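PDB 4EV1: anabena Tic22 from Anabaena sp., which probably serves as a chaperone in protein transport at the thylakoids, as a member of the Tic22-like family. Local coordinates for residues Gln144-Ile149 with Gln157-Phe162; Phe136-Ala141 with Gln166-Leu171; Gly173-Lys176 with Lys181-Ile184; Lys114-Leu119 with Asn128-Val133. One frame throughout, in Å; residues are numbered along the deposited sequence. Where two conformers were deposited one is given.

Interactions 1, 2 and 3 cluster on one side of the chain's centre and touch one another, whereas interaction 4 lies farther off, its centre about 21 Å from that of interaction 1. Helix 165-175 serves both interaction 2, by its middle, and interaction 3, by its end, against strand 134-139 and against the turn leading into its partner strand 183-188, respectively. Interaction 2 is the fully buried one and purely apolar. Interaction 1, partly buried, pairs strands through backbone hydrogen bonds, and interaction 3 joins an apolar step to a water bridge. Interaction 4 is a surface contact of a methyl on a ring; Phe136 of interaction 2 packs against its Leu119 and Ala116.

Interaction 1: Gln144-Ile149 with Gln157-Phe162; sequences QGYVPI and QVVPLF
The carbonyl oxygen of Val158 is held by segment 144-149 in two ways: the amide N of Ile149 donates to it at 2.8 Å, the N-H...O angle being 165°, and Pro148 CA brings its C-H to 3.2 Å from the same oxygen. The return bond, from Val158 N to Ile149 O, measures 3.0 Å. Together they make Ile149 and Val158 an antiparallel hydrogen-bonded pair, the opening rung of the beta-hairpin formed by strands 149-151 and 156-162. Strand 156-162 is the middle strand of a small mixed sheet, with 207-210 on its far side.

On the face of the hairpin that carries Ile149 and Val158, CG1 of Ile149 crosses over CG2 of Val158 at 3.6 Å. Its chi1 of 52° tucks CG1 between the backbone N and the carbonyl carbon, from where CD1 runs on to Pro160 CG, 4.0 Å away. An alanine in place of Ile149 would probably keep the backbone pairing but open a gap beside Val158 CG2 and the Pro160 ring, which would lose part of their cover.

Ahead of the strand the chain peels off, though not at once. Val147 O still lies over Pro160 CD, while Val147 also bonds through its backbone to Val138. Tyr146 turns its ring away from strand 156-162; its hydroxyl bonds to Gln185 OE1, and its side chain borders a bound cyclohexylaminoethane sulfonic acid molecule, probably from the crystallisation liquor. What remains at the strand is the root of that side chain, Tyr146 CB resting on Val159 CG1 at 3.6 Å.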
# COMPACT_ATOMS: atom_id res chain seq x y z
N GLN A 144 -0.63 20.69 14.83
CA GLN A 144 -0.18 21.58 13.76
C GLN A 144 -0.16 20.84 12.41
O GLN A 144 -0.56 19.69 12.34
CB GLN A 144 1.14 22.24 14.17
CG GLN A 144 0.90 23.40 15.19
CD GLN A 144 2.16 23.94 15.88
OE1 GLN A 144 3.28 23.44 15.67
NE2 GLN A 144 1.98 24.97 16.70
N GLY A 145 0.26 21.52 11.34
CA GLY A 145 0.10 21.01 9.98
C GLY A 145 1.15 20.00 9.57
O GLY A 145 2.10 19.74 10.31
N TYR A 146 0.96 19.42 8.39
CA TYR A 146 1.89 18.45 7.82
C TYR A 146 3.07 19.20 7.22
O TYR A 146 2.86 20.20 6.53
CB TYR A 146 1.20 17.60 6.75
CG TYR A 146 0.09 16.87 7.38
CD1 TYR A 146 0.35 15.75 8.14
CD2 TYR A 146 -1.21 17.34 7.32
CE1 TYR A 146 -0.66 15.09 8.79
CE2 TYR A 146 -2.23 16.68 7.98
CZ TYR A 146 -1.94 15.56 8.72
OH TYR A 146 -2.93 14.89 9.38
N VAL A 147 4.27 18.70 7.50
CA VAL A 147 5.51 19.27 7.00
C VAL A 147 5.67 18.93 5.52
O VAL A 147 5.63 17.76 5.15
CB VAL A 147 6.77 18.71 7.76
CG1 VAL A 147 8.06 19.22 7.12
CG2 VAL A 147 6.73 19.08 9.22
N PRO A 148 5.81 19.96 4.67
CA PRO A 148 6.11 19.75 3.25
C PRO A 148 7.60 19.58 2.98
O PRO A 148 8.44 19.89 3.84
CB PRO A 148 5.59 21.03 2.57
CG PRO A 148 5.11 21.95 3.68
CD PRO A 148 5.59 21.39 4.97
N ILE A 149 7.92 19.05 1.80
CA ILE A 149 9.31 18.96 1.35
C ILE A 149 9.46 19.57 -0.03
O ILE A 149 8.50 19.63 -0.81
CB ILE A 149 9.88 17.50 1.37
CG1 ILE A 149 8.97 16.53 0.62
CG2 ILE A 149 10.08 17.02 2.79
CD1 ILE A 149 9.62 15.17 0.29
N GLN A 157 6.44 22.16 -3.87
CA GLN A 157 6.44 21.36 -2.64
C GLN A 157 5.42 20.21 -2.69
O GLN A 157 4.39 20.31 -3.36
CB GLN A 157 6.14 22.24 -1.42
CG GLN A 157 4.74 22.86 -1.39
CD GLN A 157 4.49 23.73 -0.14
OE1 GLN A 157 3.41 23.69 0.45
NE2 GLN A 157 5.49 24.51 0.26
N VAL A 158 5.73 19.15 -1.94
CA VAL A 158 4.80 18.03 -1.72
C VAL A 158 4.71 17.71 -0.24
O VAL A 158 5.62 18.03 0.55
CB VAL A 158 5.23 16.78 -2.53
CG1 VAL A 158 5.28 17.12 -4.03
CG2 VAL A 158 6.57 16.27 -2.05
N VAL A 159 3.58 17.12 0.16
CA VAL A 159 3.39 16.60 1.51
C VAL A 159 3.48 15.06 1.43
O VAL A 159 2.56 14.40 0.94
CB VAL A 159 2.04 16.99 2.10
CG1 VAL A 159 1.86 16.31 3.43
CG2 VAL A 159 1.91 18.57 2.26
N PRO A 160 4.60 14.48 1.89
CA PRO A 160 4.83 13.05 1.68
C PRO A 160 4.18 12.17 2.72
O PRO A 160 4.41 12.36 3.89
CB PRO A 160 6.34 12.94 1.83
CG PRO A 160 6.68 13.97 2.80
CD PRO A 160 5.76 15.11 2.55
N LEU A 161 3.42 11.17 2.28
CA LEU A 161 2.92 10.12 3.15
C LEU A 161 3.75 8.81 2.95
O LEU A 161 3.74 8.18 1.88
CB LEU A 161 1.44 9.89 2.93
CG LEU A 161 0.54 11.13 2.85
CD1 LEU A 161 -0.91 10.75 2.51
CD2 LEU A 161 0.62 11.90 4.13
N PHE A 162 4.48 8.42 3.98
CA PHE A 162 5.42 7.33 3.85
C PHE A 162 4.78 6.01 4.19
O PHE A 162 4.09 5.87 5.21
CB PHE A 162 6.63 7.55 4.76
CG PHE A 162 7.37 8.84 4.47
CD1 PHE A 162 8.27 8.92 3.40
CD2 PHE A 162 7.15 9.97 5.24
CE1 PHE A 162 8.95 10.12 3.13
CE2 PHE A 162 7.83 11.15 4.99
CZ PHE A 162 8.72 11.23 3.94

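Interaction 2: Phe136-Ala141 with Gln166-Leu171; sequences FAVRFA and QDAQGL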
# COMPACT_ATOMS: atom_id res chain seq x y z
N PHE A 136 2.74 7.07 7.33
CA PHE A 136 3.32 7.88 8.36
C PHE A 136 3.53 9.26 7.81
O PHE A 136 4.10 9.40 6.74
CB PHE A 136 4.64 7.29 8.82
CG PHE A 136 4.53 5.83 9.19
CD1 PHE A 136 4.74 4.85 8.24
CD2 PHE A 136 4.17 5.44 10.47
CE1 PHE A 136 4.63 3.51 8.56
CE2 PHE A 136 4.06 4.10 10.80
CZ PHE A 136 4.30 3.13 9.84
N ALA A 137 3.06 10.27 8.56
CA ALA A 137 3.17 11.64 8.09
C ALA A 137 3.75 12.48 9.20
O ALA A 137 3.31 12.37 10.37
CB ALA A 137 1.79 12.18 7.65
N VAL A 138 4.74 13.29 8.85
CA VAL A 138 5.41 14.14 9.83
C VAL A 138 4.65 15.43 10.04
O VAL A 138 4.22 16.06 9.08
CB VAL A 138 6.84 14.42 9.41
CG1 VAL A 138 7.53 15.45 10.36
CG2 VAL A 138 7.59 13.10 9.39
N ARG A 139 4.48 15.82 11.30
CA ARG A 139 3.75 17.05 11.61
C ARG A 139 4.65 17.93 12.41
O ARG A 139 5.50 17.44 13.16
CB ARG A 139 2.51 16.77 12.44
CG ARG A 139 1.54 15.78 11.82
CD ARG A 139 0.31 15.69 12.68
NE ARG A 139 0.52 14.91 13.89
CZ ARG A 139 -0.45 14.41 14.65
NH1 ARG A 139 -1.73 14.60 14.33
NH2 ARG A 139 -0.14 13.71 15.73
N PHE A 140 4.46 19.24 12.27
CA PHE A 140 5.18 20.21 13.09
C PHE A 140 4.90 20.01 14.60
O PHE A 140 5.80 20.21 15.44
CB PHE A 140 4.80 21.64 12.66
CG PHE A 140 5.34 22.03 11.30
CD1 PHE A 140 6.71 22.25 11.11
CD2 PHE A 140 4.50 22.17 10.22
CE1 PHE A 140 7.21 22.57 9.85
CE2 PHE A 140 5.00 22.51 8.96
CZ PHE A 140 6.35 22.72 8.78
N ALA A 141 3.67 19.62 14.93
CA ALA A 141 3.27 19.28 16.29
C ALA A 141 1.93 18.57 16.19
O ALA A 141 1.25 18.71 15.18
CB ALA A 141 3.15 20.55 17.18
N GLN A 166 10.64 4.34 8.90
CA GLN A 166 12.04 4.80 8.88
C GLN A 166 12.23 6.02 7.99
O GLN A 166 13.00 6.92 8.34
CB GLN A 166 13.01 3.68 8.45
CG GLN A 166 12.87 3.32 6.98
CD GLN A 166 13.59 2.03 6.60
OE1 GLN A 166 14.83 1.99 6.55
NE2 GLN A 166 12.81 0.98 6.27
N ASP A 167 11.50 6.10 6.88
CA ASP A 167 11.55 7.27 6.02
C ASP A 167 10.91 8.48 6.72
O ASP A 167 11.40 9.59 6.56
CB ASP A 167 10.82 7.05 4.69
CG ASP A 167 11.57 6.13 3.76
OD1 ASP A 167 12.79 6.30 3.55
OD2 ASP A 167 10.91 5.23 3.23
N ALA A 168 9.81 8.28 7.44
CA ALA A 168 9.20 9.38 8.22
C ALA A 168 10.13 9.81 9.36
O ALA A 168 10.23 11.01 9.66
CB ALA A 168 7.85 9.01 8.77
N GLN A 169 10.81 8.85 10.01
CA GLN A 169 11.71 9.20 11.12
C GLN A 169 12.85 10.07 10.61
O GLN A 169 13.33 10.97 11.31
CB GLN A 169 12.28 7.96 11.84
CG GLN A 169 11.51 7.54 13.11
CD GLN A 169 11.78 8.44 14.34
OE1 GLN A 169 10.85 8.76 15.09
NE2 GLN A 169 13.03 8.84 14.53
N GLY A 170 13.26 9.80 9.37
CA GLY A 170 14.28 10.60 8.71
C GLY A 170 13.88 12.06 8.59
O GLY A 170 14.65 12.93 8.97
N LEU A 171 12.68 12.32 8.06
CA LEU A 171 12.15 13.69 7.95
C LEU A 171 11.90 14.34 9.31
O LEU A 171 12.23 15.51 9.50
CB LEU A 171 10.85 13.71 7.15
CG LEU A 171 10.19 15.09 6.88
CD1 LEU A 171 11.11 16.05 6.14
CD2 LEU A 171 8.91 14.87 6.09
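Phe136 and Ala168 meet methylene to methyl, CB to CB at 3.6 Å, where helix 165-175 lies on strand 134-139 as one layer of an alpha/beta arrangement. Helix and strand run almost parallel, 10° apart, with their axes 8.0 Å from each other. That is close for such a pair, and the small Ala168 is what faces the strand here. Val138 CG2 meets the same alanine farther along the strand, 3.4 Å from Ala168 O and 4.1 Å from Ala168 CB, so the alanine methyl touches two successive inward side chains.

One helical turn on, the fit relaxes. Leu171 crosses Val138 at a slant, and its contacts there are all near 4 Å. The looser, more open side is that of Gln166 and Gln169, both exposed and starting away from the strand, and Gln166 NE2 bonds back to Ser164 OG. The Phe136 ring, too, leaves this interface. With chi1 at -51° its CG sits beside the backbone N, and the ring runs off toward Leu119 of helix 110-121. What closes the Val138 end is Leu171 CD2, 3.9 Å from Val138 CB.

Interaction 3: Gly173-Lys176 with Lys181-Ile184; sequences GQVK and KADI
Lys176 reaches toward Ala182, but it is held there chiefly at its tip, through a water. Its CB sets out alongside the other segment without touching it. CG comes next and makes the one apolar approach, 4.5 Å from Ala182 CB, a loose contact. From there CD and CE carry the chain on, with no close partner in segment 181-184. At CE the chain bends, chi4 being 103°, and the turn carries NZ back to a water. NZ donates to that water at 2.7 Å, and the water in turn donates to Ala182 O at 2.8 Å. The ammonium nitrogen itself stays 4.0 Å from Ala182 O, so the bridge is entirely through the water. Chi1 and chi4 both fall between staggered positions, consistent with an exposed lysine that is lightly held.

Beneath the lysine lies the buried part. Val175 CG1 faces Ala182 CB at 3.9 Å; chi1 of 172° swings this branch opposite the backbone N and toward the alanine, while CG2 packs on Val147 CG1. The Ala182 methyl is hemmed in further: Leu172 touches it from the helix, and the carbonyl oxygen of Arg139 packs against it. Just past it, Asp183 sits on the strand, where its carboxylate forms a salt bridge with Arg139.

The water holds the carbonyl oxygen of Ala182 and the valine covers its methyl, at the end of a helix-loop-strand connection in which helix 165-175 hands the chain over to strand 183-188 of the antiparallel pair.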
# COMPACT_ATOMS: atom_id res chain seq x y z
N GLY A 173 13.59 13.85 12.01
CA GLY A 173 14.95 14.26 12.39
C GLY A 173 15.38 15.60 11.80
O GLY A 173 16.04 16.38 12.48
N GLN A 174 15.00 15.87 10.55
CA GLN A 174 15.34 17.16 9.89
C GLN A 174 14.51 18.33 10.41
O GLN A 174 14.96 19.47 10.36
CB GLN A 174 15.15 17.08 8.37
CG GLN A 174 16.16 16.20 7.65
CD GLN A 174 15.75 15.88 6.22
OE1 GLN A 174 15.47 16.77 5.42
NE2 GLN A 174 15.71 14.59 5.89
N VAL A 175 13.30 18.05 10.90
CA VAL A 175 12.37 19.08 11.35
C VAL A 175 12.52 19.38 12.86
O VAL A 175 12.23 20.48 13.32
CB VAL A 175 10.90 18.65 11.04
CG1 VAL A 175 9.90 19.61 11.66
CG2 VAL A 175 10.69 18.55 9.55
N LYS A 176 12.99 18.38 13.61
CA LYS A 176 12.91 18.42 15.07
C LYS A 176 13.75 19.52 15.75
O LYS A 176 13.30 20.09 16.74
CB LYS A 176 13.25 17.05 15.67
CG LYS A 176 12.23 16.53 16.68
CD LYS A 176 12.69 15.18 17.24
CE LYS A 176 12.21 14.91 18.66
NZ LYS A 176 11.07 13.95 18.69
N LYS A 181 8.55 19.93 19.16
CA LYS A 181 7.30 19.20 19.33
C LYS A 181 6.88 18.35 18.10
O LYS A 181 5.83 17.69 18.13
CB LYS A 181 6.18 20.19 19.66
CG LYS A 181 6.31 20.81 21.07
CD LYS A 181 5.54 22.12 21.24
CE LYS A 181 4.28 21.98 22.09
NZ LYS A 181 3.38 20.90 21.58
N ALA A 182 7.68 18.39 17.04
CA ALA A 182 7.35 17.61 15.81
C ALA A 182 7.14 16.12 16.09
O ALA A 182 7.77 15.54 16.97
CB ALA A 182 8.42 17.81 14.74
N ASP A 183 6.22 15.50 15.36
CA ASP A 183 5.97 14.08 15.54
C ASP A 183 5.54 13.41 14.24
O ASP A 183 5.35 14.08 13.21
CB ASP A 183 4.94 13.84 16.64
CG ASP A 183 3.53 14.11 16.20
OD1 ASP A 183 3.31 14.80 15.19
OD2 ASP A 183 2.60 13.62 16.87
N ILE A 184 5.40 12.10 14.32
CA ILE A 184 4.88 11.32 13.19
C ILE A 184 3.46 10.89 13.52
O ILE A 184 3.24 10.23 14.52
CB ILE A 184 5.73 10.06 12.96
CG1 ILE A 184 7.21 10.44 12.76
CG2 ILE A 184 5.19 9.29 11.73
CD1 ILE A 184 8.17 9.23 12.64
O HOH W 1 9.28 15.79 19.36

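Interaction 4: Lys114-Leu119 with Asn128-Val133; sequences KGAMDL and NQFKSV
The connection from helix 110-121 to strand 134-139 passes back across the side of that helix, and Phe130 in this loop lays one face of its ring against Ala116. The methyl CB of Ala116 stands 4.2 Å from the ring centroid and 14° off the ring normal, a CH-pi contact made over the face. It is shifted toward the rim, and CD1 of Phe130 is the nearest ring atom to Ala116 CB at 4.1 Å. Chi1 of -161° puts CG of Phe130 roughly opposite its backbone N, which carries the ring in toward the helix.

The helix that Phe130 meets is itself packed on the antiparallel pair of strands 134-139 and 183-188. Ala116 touches Pro134 and Val186, and Phe130 also reaches Val186, so this one valine of the sheet serves both partners of the CH-pi contact. Farther along the helix, Leu119 goes down onto Ile184 and Val186.

At the outer edge Met117 extends toward the loop, its CG 4.4 Å from Phe130 CB. The terminal methyl is placed too close to the Gln129 backbone to be trusted, and its position is doubtful. Met117 also touches Val127, just ahead of the loop segment. On the solvent side of the helix, one turn apart, Lys114 NZ and Asp118 OD2 form a weak salt bridge at 3.5 Å. Toward its end the loop is tied to helix 189-198, where Ser132 OG hydrogen-bonds to Asp190 OD2.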
# COMPACT_ATOMS: atom_id res chain seq x y z
N LYS A 114 4.32 -2.94 13.51
CA LYS A 114 4.98 -2.76 14.83
C LYS A 114 5.28 -1.30 15.06
O LYS A 114 4.95 -0.75 16.11
CB LYS A 114 6.28 -3.57 14.94
CG LYS A 114 6.78 -3.73 16.40
CD LYS A 114 8.26 -4.13 16.46
CE LYS A 114 8.76 -4.25 17.90
NZ LYS A 114 8.08 -3.28 18.82
N GLY A 115 5.88 -0.66 14.05
CA GLY A 115 6.19 0.77 14.10
C GLY A 115 4.97 1.63 14.34
O GLY A 115 5.05 2.63 15.08
N ALA A 116 3.85 1.26 13.71
CA ALA A 116 2.60 2.01 13.82
C ALA A 116 2.04 1.97 15.25
O ALA A 116 1.61 2.98 15.78
CB ALA A 116 1.55 1.45 12.86
N MET A 117 2.00 0.78 15.83
CA MET A 117 1.54 0.61 17.21
C MET A 117 2.42 1.36 18.23
O MET A 117 1.90 2.01 19.13
CB MET A 117 1.48 -0.89 17.53
CG MET A 117 0.32 -1.57 16.84
SD MET A 117 0.64 -3.32 16.77
CE MET A 117 -0.96 -4.06 17.01
N ASP A 118 3.74 1.30 18.06
CA ASP A 118 4.69 2.06 18.90
C ASP A 118 4.37 3.55 18.89
O ASP A 118 4.24 4.19 19.94
CB ASP A 118 6.13 1.86 18.40
CG ASP A 118 6.65 0.44 18.61
OD1 ASP A 118 6.04 -0.32 19.40
OD2 ASP A 118 7.68 0.08 18.00
N LEU A 119 4.24 4.11 17.69
CA LEU A 119 3.87 5.53 17.55
C LEU A 119 2.50 5.86 18.17
O LEU A 119 2.33 6.93 18.77
CB LEU A 119 3.94 5.99 16.09
CG LEU A 119 5.33 6.20 15.48
CD1 LEU A 119 5.24 6.32 13.97
CD2 LEU A 119 6.00 7.44 16.07
N ASN A 128 -4.46 -2.42 20.53
CA ASN A 128 -4.13 -3.86 20.66
C ASN A 128 -3.87 -4.56 19.30
O ASN A 128 -3.23 -5.62 19.25
CB ASN A 128 -5.18 -4.62 21.51
CG ASN A 128 -6.57 -4.66 20.85
OD1 ASN A 128 -7.20 -5.72 20.77
ND2 ASN A 128 -7.06 -3.50 20.42
N GLN A 129 -4.33 -3.95 18.21
CA GLN A 129 -3.97 -4.41 16.85
C GLN A 129 -4.19 -3.31 15.78
O GLN A 129 -5.04 -2.43 15.95
CB GLN A 129 -4.72 -5.71 16.49
CG GLN A 129 -6.08 -5.51 15.83
CD GLN A 129 -6.88 -6.81 15.69
OE1 GLN A 129 -6.35 -7.91 15.90
NE2 GLN A 129 -8.15 -6.68 15.34
N PHE A 130 -3.42 -3.38 14.68
CA PHE A 130 -3.54 -2.41 13.57
C PHE A 130 -4.18 -3.01 12.31
O PHE A 130 -3.71 -4.01 11.76
CB PHE A 130 -2.19 -1.80 13.21
CG PHE A 130 -2.31 -0.52 12.42
CD1 PHE A 130 -2.51 0.69 13.06
CD2 PHE A 130 -2.24 -0.54 11.02
CE1 PHE A 130 -2.62 1.89 12.33
CE2 PHE A 130 -2.36 0.64 10.28
CZ PHE A 130 -2.54 1.86 10.93
N LYS A 131 -5.25 -2.36 11.85
CA LYS A 131 -5.90 -2.73 10.59
C LYS A 131 -5.39 -1.91 9.40
O LYS A 131 -5.05 -0.73 9.50
CB LYS A 131 -7.42 -2.56 10.71
CG LYS A 131 -8.06 -3.33 11.88
CD LYS A 131 -9.43 -2.77 12.22
CE LYS A 131 -10.26 -3.73 13.06
NZ LYS A 131 -11.57 -3.09 13.38
N SER A 132 -5.33 -2.57 8.26
CA SER A 132 -4.99 -1.92 7.00
C SER A 132 -3.48 -1.65 6.93
O SER A 132 -2.70 -2.05 7.82
CB SER A 132 -5.81 -0.62 6.79
OG SER A 132 -5.74 -0.16 5.45
N VAL A 133 -3.09 -0.97 5.86
CA VAL A 133 -1.68 -0.67 5.59
C VAL A 133 -1.38 0.68 6.22
O VAL A 133 -2.03 1.65 5.88
CB VAL A 133 -1.42 -0.55 4.09
CG1 VAL A 133 0.06 -0.26 3.80
CG2 VAL A 133 -1.85 -1.86 3.35